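Local coordinates for SusD homolog (Bacteroides thetaiotaomicron, PDB 3EHM), which probably binds mucin O-glycans as a SusD-like outer-membrane lipoprotein, helping a gut symbiont use these host sugars, at residues A[429-434]-A[521-526]; A[211-216]-A[351-356]. One frame throughout, in Å; residues are numbered along the deposited sequence.

Contact 1: residues A[429-434]-A[521-526]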
ATOM      1  N   LYS A 429     -19.976 -18.001   4.818  1.00 16.89           N
ATOM      2  CA  LYS A 429     -20.465 -17.093   3.792  1.00 17.81           C
ATOM      3  C   LYS A 429     -19.972 -15.668   4.020  1.00 17.04           C
ATOM      4  O   LYS A 429     -19.493 -15.017   3.089  1.00 17.44           O
ATOM      5  CB  LYS A 429     -21.992 -17.107   3.748  1.00 18.20           C
ATOM      6  CG  LYS A 429     -22.568 -16.282   2.616  1.00 21.13           C
ATOM      7  CD  LYS A 429     -24.081 -16.354   2.603  1.00 24.81           C
ATOM      8  CE  LYS A 429     -24.660 -15.503   1.490  1.00 26.77           C
ATOM      9  NZ  LYS A 429     -26.147 -15.596   1.444  1.00 30.53           N
ATOM     10  N   GLN A 430     -20.087 -15.181   5.253  1.00 16.61           N
ATOM     11  CA  GLN A 430     -19.639 -13.828   5.562  1.00 17.54           C
ATOM     12  C   GLN A 430     -18.137 -13.696   5.313  1.00 17.11           C
ATOM     13  O   GLN A 430     -17.678 -12.689   4.773  1.00 18.48           O
ATOM     14  CB  GLN A 430     -19.953 -13.465   7.019  1.00 18.79           C
ATOM     15  CG  GLN A 430     -19.610 -12.015   7.363  1.00 20.45           C
ATOM     16  CD  GLN A 430     -19.952 -11.647   8.795  1.00 23.66           C
ATOM     17  OE1 GLN A 430     -19.450 -12.252   9.741  1.00 26.04           O
ATOM     18  NE2 GLN A 430     -20.805 -10.642   8.959  1.00 22.06           N
ATOM     19  N   GLU A 431     -17.374 -14.711   5.705  1.00 14.97           N
ATOM     20  CA  GLU A 431     -15.926 -14.688   5.508  1.00 15.72           C
ATOM     21  C   GLU A 431     -15.558 -14.653   4.029  1.00 15.58           C
ATOM     22  O   GLU A 431     -14.596 -13.992   3.647  1.00 13.55           O
ATOM     23  CB  GLU A 431     -15.271 -15.905   6.168  1.00 16.36           C
ATOM     24  CG  GLU A 431     -15.063 -15.770   7.672  1.00 20.96           C
ATOM     25  CD  GLU A 431     -13.864 -14.896   8.025  1.00 23.72           C
ATOM     26  OE1 GLU A 431     -12.735 -15.236   7.610  1.00 22.54           O
ATOM     27  OE2 GLU A 431     -14.049 -13.875   8.723  1.00 23.90           O
ATOM     28  N   GLU A 432     -16.315 -15.368   3.197  1.00 15.33           N
ATOM     29  CA  GLU A 432     -16.021 -15.380   1.768  1.00 14.75           C
ATOM     30  C   GLU A 432     -16.418 -14.060   1.131  1.00 13.91           C
ATOM     31  O   GLU A 432     -15.781 -13.607   0.183  1.00 15.18           O
ATOM     32  CB  GLU A 432     -16.733 -16.536   1.055  1.00 16.03           C
ATOM     33  CG  GLU A 432     -16.287 -16.669  -0.399  1.00 15.05           C
ATOM     34  CD  GLU A 432     -16.690 -17.982  -1.046  1.00 16.21           C
ATOM     35  OE1 GLU A 432     -17.175 -18.887  -0.329  1.00 16.57           O
ATOM     36  OE2 GLU A 432     -16.511 -18.106  -2.278  1.00 14.34           O
ATOM     37  N   GLN A 433     -17.475 -13.441   1.650  1.00 14.46           N
ATOM     38  CA  GLN A 433     -17.906 -12.153   1.130  1.00 14.13           C
ATOM     39  C   GLN A 433     -16.791 -11.145   1.411  1.00 14.96           C
ATOM     40  O   GLN A 433     -16.476 -10.307   0.564  1.00 14.94           O
ATOM     41  CB  GLN A 433     -19.218 -11.724   1.794  1.00 15.88           C
ATOM     42  CG  GLN A 433     -20.382 -12.646   1.450  1.00 18.10           C
ATOM     43  CD  GLN A 433     -21.698 -12.218   2.078  1.00 19.27           C
ATOM     44  OE1 GLN A 433     -21.740 -11.804   3.235  1.00 18.50           O
ATOM     45  NE2 GLN A 433     -22.785 -12.341   1.320  1.00 17.26           N
ATOM     46  N   LEU A 434     -16.191 -11.226   2.598  1.00 12.65           N
ATOM     47  CA  LEU A 434     -15.084 -10.334   2.934  1.00 13.96           C
ATOM     48  C   LEU A 434     -13.921 -10.649   1.994  1.00 13.27           C
ATOM     49  O   LEU A 434     -13.245  -9.751   1.495  1.00 12.05           O
ATOM     50  CB  LEU A 434     -14.626 -10.537   4.381  1.00 14.02           C
ATOM     51  CG  LEU A 434     -13.369  -9.744   4.782  1.00 14.85           C
ATOM     52  CD1 LEU A 434     -13.658  -8.248   4.713  1.00 15.72           C
ATOM     53  CD2 LEU A 434     -12.928 -10.130   6.184  1.00 15.15           C
ATOM     54  N   TRP A 521      -3.270  -4.669  14.515  1.00 14.76           N
ATOM     55  CA  TRP A 521      -4.546  -4.845  13.819  1.00 15.13           C
ATOM     56  C   TRP A 521      -4.830  -6.200  13.169  1.00 14.85           C
ATOM     57  O   TRP A 521      -5.876  -6.372  12.540  1.00 15.76           O
ATOM     58  CB  TRP A 521      -4.754  -3.730  12.781  1.00 13.31           C
ATOM     59  CG  TRP A 521      -3.512  -3.265  12.059  1.00 13.32           C
ATOM     60  CD1 TRP A 521      -2.954  -2.016  12.113  1.00 15.17           C
ATOM     61  CD2 TRP A 521      -2.690  -4.031  11.172  1.00 12.89           C
ATOM     62  NE1 TRP A 521      -1.836  -1.958  11.315  1.00 13.19           N
ATOM     63  CE2 TRP A 521      -1.649  -3.179  10.725  1.00 13.75           C
ATOM     64  CE3 TRP A 521      -2.728  -5.354  10.708  1.00 14.31           C
ATOM     65  CZ2 TRP A 521      -0.654  -3.611   9.837  1.00 11.81           C
ATOM     66  CZ3 TRP A 521      -1.736  -5.782   9.823  1.00 11.54           C
ATOM     67  CH2 TRP A 521      -0.713  -4.910   9.398  1.00 12.55           C
ATOM     68  N   VAL A 522      -3.929  -7.166  13.321  1.00 14.52           N
ATOM     69  CA  VAL A 522      -4.167  -8.474  12.716  1.00 14.33           C
ATOM     70  C   VAL A 522      -5.363  -9.105  13.416  1.00 15.92           C
ATOM     71  O   VAL A 522      -5.357  -9.269  14.634  1.00 15.18           O
ATOM     72  CB  VAL A 522      -2.947  -9.403  12.859  1.00 16.11           C
ATOM     73  CG1 VAL A 522      -3.282 -10.788  12.293  1.00 15.13           C
ATOM     74  CG2 VAL A 522      -1.757  -8.810  12.122  1.00 12.70           C
ATOM     75  N   ARG A 523      -6.390  -9.455  12.649  1.00 15.86           N
ATOM     76  CA  ARG A 523      -7.590 -10.032  13.238  1.00 18.10           C
ATOM     77  C   ARG A 523      -7.389 -11.449  13.749  1.00 19.18           C
ATOM     78  O   ARG A 523      -6.521 -12.186  13.275  1.00 18.31           O
ATOM     79  CB  ARG A 523      -8.752 -10.000  12.237  1.00 16.94           C
ATOM     80  CG  ARG A 523      -8.648 -10.968  11.064  1.00 17.75           C
ATOM     81  CD  ARG A 523      -9.769 -10.675  10.077  1.00 17.62           C
ATOM     82  NE  ARG A 523      -9.840 -11.606   8.953  1.00 16.34           N
ATOM     83  CZ  ARG A 523     -10.842 -12.456   8.750  1.00 16.70           C
ATOM     84  NH1 ARG A 523     -11.860 -12.507   9.599  1.00 14.17           N
ATOM     85  NH2 ARG A 523     -10.843 -13.235   7.678  1.00 15.41           N
ATOM     86  N   SER A 524      -8.199 -11.819  14.732  1.00 19.50           N
ATOM     87  CA  SER A 524      -8.138 -13.149  15.313  1.00 21.00           C
ATOM     88  C   SER A 524      -8.710 -14.155  14.328  1.00 19.68           C
ATOM     89  O   SER A 524      -9.528 -13.805  13.473  1.00 19.34           O
ATOM     90  CB  SER A 524      -8.947 -13.195  16.612  1.00 23.09           C
ATOM     91  OG  SER A 524      -8.372 -12.344  17.589  1.00 29.29           O
ATOM     92  N   ASN A 525      -8.269 -15.403  14.447  1.00 19.69           N
ATOM     93  CA  ASN A 525      -8.756 -16.468  13.580  1.00 19.51           C
ATOM     94  C   ASN A 525      -8.536 -16.132  12.107  1.00 18.13           C
ATOM     95  O   ASN A 525      -9.382 -16.438  11.265  1.00 17.49           O
ATOM     96  CB  ASN A 525     -10.251 -16.698  13.842  1.00 20.75           C
ATOM     97  CG  ASN A 525     -10.578 -16.811  15.330  1.00 25.40           C
ATOM     98  OD1 ASN A 525     -10.226 -17.792  15.986  1.00 26.25           O
ATOM     99  ND2 ASN A 525     -11.250 -15.798  15.867  1.00 24.53           N
ATOM    100  N   ARG A 526      -7.404 -15.506  11.793  1.00 17.82           N
ATOM    101  CA  ARG A 526      -7.097 -15.137  10.411  1.00 16.61           C
ATOM    102  C   ARG A 526      -7.015 -16.397   9.542  1.00 16.71           C
ATOM    103  O   ARG A 526      -6.274 -17.335   9.853  1.00 16.44           O
ATOM    104  CB  ARG A 526      -5.775 -14.368  10.352  1.00 17.09           C
ATOM    105  CG  ARG A 526      -5.515 -13.686   9.020  1.00 15.57           C
ATOM    106  CD  ARG A 526      -4.214 -12.896   9.062  1.00 16.85           C
ATOM    107  NE  ARG A 526      -3.062 -13.770   9.270  1.00 18.40           N
ATOM    108  CZ  ARG A 526      -1.823 -13.343   9.489  1.00 18.68           C
ATOM    109  NH1 ARG A 526      -1.562 -12.043   9.539  1.00 16.60           N
ATOM    110  NH2 ARG A 526      -0.840 -14.219   9.640  1.00 21.29           N
TER

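Contact 2: residues A[211-216]-A[351-356]. Unlike the reference sequence in segment 211-216: V212 (reference Ala).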
ATOM      1  N   ILE A 211      -8.723   3.833   8.211  1.00 14.42           N
ATOM      2  CA  ILE A 211      -8.236   3.514   9.549  1.00 15.51           C
ATOM      3  C   ILE A 211      -9.298   2.844  10.422  1.00 15.44           C
ATOM      4  O   ILE A 211      -8.998   1.900  11.150  1.00 16.10           O
ATOM      5  CB  ILE A 211      -7.729   4.785  10.260  1.00 15.73           C
ATOM      6  CG1 ILE A 211      -6.482   5.313   9.543  1.00 16.92           C
ATOM      7  CG2 ILE A 211      -7.420   4.487  11.717  1.00 16.72           C
ATOM      8  CD1 ILE A 211      -6.049   6.698  10.008  1.00 18.93           C
ATOM      9  N   VAL A 212     -10.536   3.328  10.358  1.00 16.34           N
ATOM     10  CA  VAL A 212     -11.600   2.738  11.168  1.00 16.12           C
ATOM     11  C   VAL A 212     -11.868   1.297  10.756  1.00 16.08           C
ATOM     12  O   VAL A 212     -12.098   0.434  11.604  1.00 15.76           O
ATOM     13  CB  VAL A 212     -12.914   3.541  11.070  1.00 17.33           C
ATOM     14  CG1 VAL A 212     -12.704   4.937  11.623  1.00 19.97           C
ATOM     15  CG2 VAL A 212     -13.389   3.603   9.641  1.00 13.98           C
ATOM     16  N   VAL A 213     -11.839   1.033   9.454  1.00 14.76           N
ATOM     17  CA  VAL A 213     -12.055  -0.322   8.976  1.00 15.42           C
ATOM     18  C   VAL A 213     -10.862  -1.177   9.405  1.00 15.82           C
ATOM     19  O   VAL A 213     -11.020  -2.347   9.745  1.00 15.65           O
ATOM     20  CB  VAL A 213     -12.210  -0.358   7.434  1.00 15.50           C
ATOM     21  CG1 VAL A 213     -12.188  -1.796   6.934  1.00 18.85           C
ATOM     22  CG2 VAL A 213     -13.519   0.308   7.040  1.00 14.18           C
ATOM     23  N   ARG A 214      -9.671  -0.582   9.417  1.00 14.86           N
ATOM     24  CA  ARG A 214      -8.470  -1.310   9.816  1.00 14.60           C
ATOM     25  C   ARG A 214      -8.550  -1.815  11.258  1.00 13.58           C
ATOM     26  O   ARG A 214      -7.997  -2.862  11.577  1.00 14.71           O
ATOM     27  CB  ARG A 214      -7.227  -0.423   9.688  1.00 15.10           C
ATOM     28  CG  ARG A 214      -5.914  -1.176   9.916  1.00 14.27           C
ATOM     29  CD  ARG A 214      -5.226  -1.487   8.592  1.00 14.16           C
ATOM     30  NE  ARG A 214      -4.519  -0.316   8.078  1.00 10.95           N
ATOM     31  CZ  ARG A 214      -4.572   0.108   6.818  1.00 12.62           C
ATOM     32  NH1 ARG A 214      -5.308  -0.535   5.919  1.00 11.89           N
ATOM     33  NH2 ARG A 214      -3.872   1.173   6.455  1.00 12.54           N
ATOM     34  N   VAL A 215      -9.237  -1.078  12.128  1.00 14.20           N
ATOM     35  CA  VAL A 215      -9.326  -1.470  13.532  1.00 15.36           C
ATOM     36  C   VAL A 215     -10.608  -2.171  13.977  1.00 15.61           C
ATOM     37  O   VAL A 215     -10.660  -2.689  15.091  1.00 17.42           O
ATOM     38  CB  VAL A 215      -9.146  -0.249  14.468  1.00 16.09           C
ATOM     39  CG1 VAL A 215      -7.881   0.518  14.103  1.00 16.98           C
ATOM     40  CG2 VAL A 215     -10.368   0.654  14.382  1.00 15.62           C
ATOM     41  N   HIS A 216     -11.628  -2.217  13.128  1.00 15.98           N
ATOM     42  CA  HIS A 216     -12.893  -2.825  13.548  1.00 16.56           C
ATOM     43  C   HIS A 216     -12.819  -4.249  14.101  1.00 17.25           C
ATOM     44  O   HIS A 216     -13.574  -4.590  15.012  1.00 18.11           O
ATOM     45  CB  HIS A 216     -13.949  -2.702  12.430  1.00 16.37           C
ATOM     46  CG  HIS A 216     -13.978  -3.846  11.462  1.00 17.79           C
ATOM     47  ND1 HIS A 216     -14.696  -4.998  11.695  1.00 17.20           N
ATOM     48  CD2 HIS A 216     -13.431  -3.985  10.231  1.00 17.62           C
ATOM     49  CE1 HIS A 216     -14.592  -5.797  10.648  1.00 19.04           C
ATOM     50  NE2 HIS A 216     -13.831  -5.207   9.745  1.00 18.19           N
ATOM     51  N   LYS A 351     -16.397   0.781   2.330  1.00 14.17           N
ATOM     52  CA  LYS A 351     -17.799   0.869   2.729  1.00 15.14           C
ATOM     53  C   LYS A 351     -18.440  -0.519   2.668  1.00 14.84           C
ATOM     54  O   LYS A 351     -19.280  -0.864   3.502  1.00 15.60           O
ATOM     55  CB  LYS A 351     -18.555   1.846   1.818  1.00 15.04           C
ATOM     56  CG  LYS A 351     -18.119   3.294   1.999  1.00 17.50           C
ATOM     57  CD  LYS A 351     -18.927   4.262   1.147  1.00 21.01           C
ATOM     58  CE  LYS A 351     -20.369   4.344   1.608  1.00 24.28           C
ATOM     59  NZ  LYS A 351     -21.133   5.368   0.838  1.00 24.80           N
ATOM     60  N   ALA A 352     -18.031  -1.314   1.684  1.00 14.60           N
ATOM     61  CA  ALA A 352     -18.554  -2.668   1.526  1.00 13.95           C
ATOM     62  C   ALA A 352     -18.280  -3.488   2.785  1.00 13.90           C
ATOM     63  O   ALA A 352     -19.178  -4.143   3.329  1.00 13.69           O
ATOM     64  CB  ALA A 352     -17.908  -3.334   0.315  1.00 13.00           C
ATOM     65  N   GLU A 353     -17.036  -3.459   3.249  1.00 13.50           N
ATOM     66  CA  GLU A 353     -16.674  -4.204   4.447  1.00 14.25           C
ATOM     67  C   GLU A 353     -17.399  -3.623   5.656  1.00 14.63           C
ATOM     68  O   GLU A 353     -17.895  -4.358   6.506  1.00 13.98           O
ATOM     69  CB  GLU A 353     -15.165  -4.150   4.700  1.00 15.55           C
ATOM     70  CG  GLU A 353     -14.722  -5.112   5.795  1.00 16.55           C
ATOM     71  CD  GLU A 353     -13.238  -5.041   6.101  1.00 18.86           C
ATOM     72  OE1 GLU A 353     -12.458  -4.654   5.206  1.00 16.23           O
ATOM     73  OE2 GLU A 353     -12.853  -5.390   7.239  1.00 19.68           O
ATOM     74  N   ALA A 354     -17.460  -2.298   5.730  1.00 14.51           N
ATOM     75  CA  ALA A 354     -18.126  -1.644   6.853  1.00 13.63           C
ATOM     76  C   ALA A 354     -19.579  -2.094   6.951  1.00 14.38           C
ATOM     77  O   ALA A 354     -20.066  -2.429   8.034  1.00 14.80           O
ATOM     78  CB  ALA A 354     -18.053  -0.133   6.698  1.00 12.21           C
ATOM     79  N   ALA A 355     -20.267  -2.109   5.817  1.00 14.47           N
ATOM     80  CA  ALA A 355     -21.662  -2.517   5.781  1.00 16.47           C
ATOM     81  C   ALA A 355     -21.805  -4.001   6.106  1.00 16.58           C
ATOM     82  O   ALA A 355     -22.763  -4.413   6.759  1.00 17.71           O
ATOM     83  CB  ALA A 355     -22.258  -2.218   4.404  1.00 14.88           C
ATOM     84  N   LEU A 356     -20.842  -4.798   5.657  1.00 16.50           N
ATOM     85  CA  LEU A 356     -20.867  -6.236   5.898  1.00 16.29           C
ATOM     86  C   LEU A 356     -20.837  -6.547   7.396  1.00 16.65           C
ATOM     87  O   LEU A 356     -21.414  -7.537   7.841  1.00 17.45           O
ATOM     88  CB  LEU A 356     -19.679  -6.907   5.199  1.00 15.62           C
ATOM     89  CG  LEU A 356     -19.566  -8.434   5.297  1.00 16.98           C
ATOM     90  CD1 LEU A 356     -20.782  -9.083   4.655  1.00 14.16           C
ATOM     91  CD2 LEU A 356     -18.288  -8.902   4.598  1.00 15.76           C
TER

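Contact 1: residues A[429-434]-A[521-526]
R523, in the segment 521-526, reaches out to E431 in the first turn of helix 429-445, and this pair carries most of the contact. The segment has no regular secondary structure. It starts at W521, whose NE1 is hydrogen-bonded to D138 OD1. Two residues on, R523 places CG between its backbone N and carbonyl carbon (chi1 71°), then runs extended from CG to NE and delivers its guanidinium end-on. R523 NH1 bonds to E431 OE2 at 2.7 Å on that oxygen's syn lone pair, while R523 NH2 reaches E431 OE1 at 2.8 Å, also on the syn side. With the carboxylate and guanidinium planes only 28° apart, both bonds can be fairly straight at once. E431 suits the place because its chain, bent at chi2 (-78°), turns both oxygens to the arginine, and a negative charge in the first turn of a helix would probably be favoured by the helix dipole. Over the centre of one guanidinium face lies L434 CD2, 4.0 Å from R523 CZ, a nonpolar lid that leaves the polar edge to the glutamate. R523 NE is bonded to T459 O, which further limits rotation of the buried group. At the end of the segment R526 sends its CB away from the helix, and its NH2 forms a salt bridge with E487. This is a bidentate, end-on Arg-Glu salt bridge, here fastening a late, irregular part of the chain to a helix of the TPR-clan SusD fold.

Contact 2: residues A[211-216]-A[351-356]
The imidazole of H216 meets the carboxylate of E353 with its edge: E353 OE2 lies in the ring plane, and the carbonyl carbon of V213 also sits at the ring's edge. Y357 is a further neighbour, its ring inclined to the imidazole. The two flat groups that bond are themselves strongly turned, 69° apart. H216 NE2 donates to E353 OE2 at 2.7 Å, reaching the anti side of that oxygen from a position tilted out of the carboxylate plane. The N-H...O angle is 150°. Histidine suits this place because its flat ring offers an N-H at the edge that can donate to a carboxylate. This His-carboxylate hydrogen bond joins the region where helix 197-215 finishes to the last turns of helix 344-356, two of the helices that make up the mainly helical, TPR-clan body of the SusD family. E353 suits the joint because its chain is long: with CG anti to the backbone N (chi1 -170°) and the rest extended, it carries the carboxylate well beyond its own helix. Its other oxygen, OE1, forms a salt bridge with R458, so the buried carboxylate joins the histidine to an arginine of a third helix, 449-459. V213 CG1 packs 3.4 Å from E353 OE1, a branched, nonpolar wall beside the charge. Were E353 shortened to an alanine, H216 NE2 would probably lose its acceptor and R458 this partner, and a gap would open beside V213. Where the backbones come nearest, V213 CA and A354 CA are 6.6 Å apart, a closeness to which the small methyl of A354 is well fitted.

The centres of contact 1 and contact 2 lie about 12 Å apart on the same side of the chain's centre, and the two follow one another in series along the sequence. They meet directly where L434 CD1 packs 3.5 Å from E353 CG: the leucine that lies over R523 in contact 1 also rests on the glutamate of contact 2. A second junction sets W521 CB 3.6 Å from R214 O. The same two residues share D138, which takes the indole N-H of W521 and a salt bridge from R214. Helix 449-459 backs both contacts through R458. Neither contact includes a glycan; together they join segments distant in sequence within the helical body.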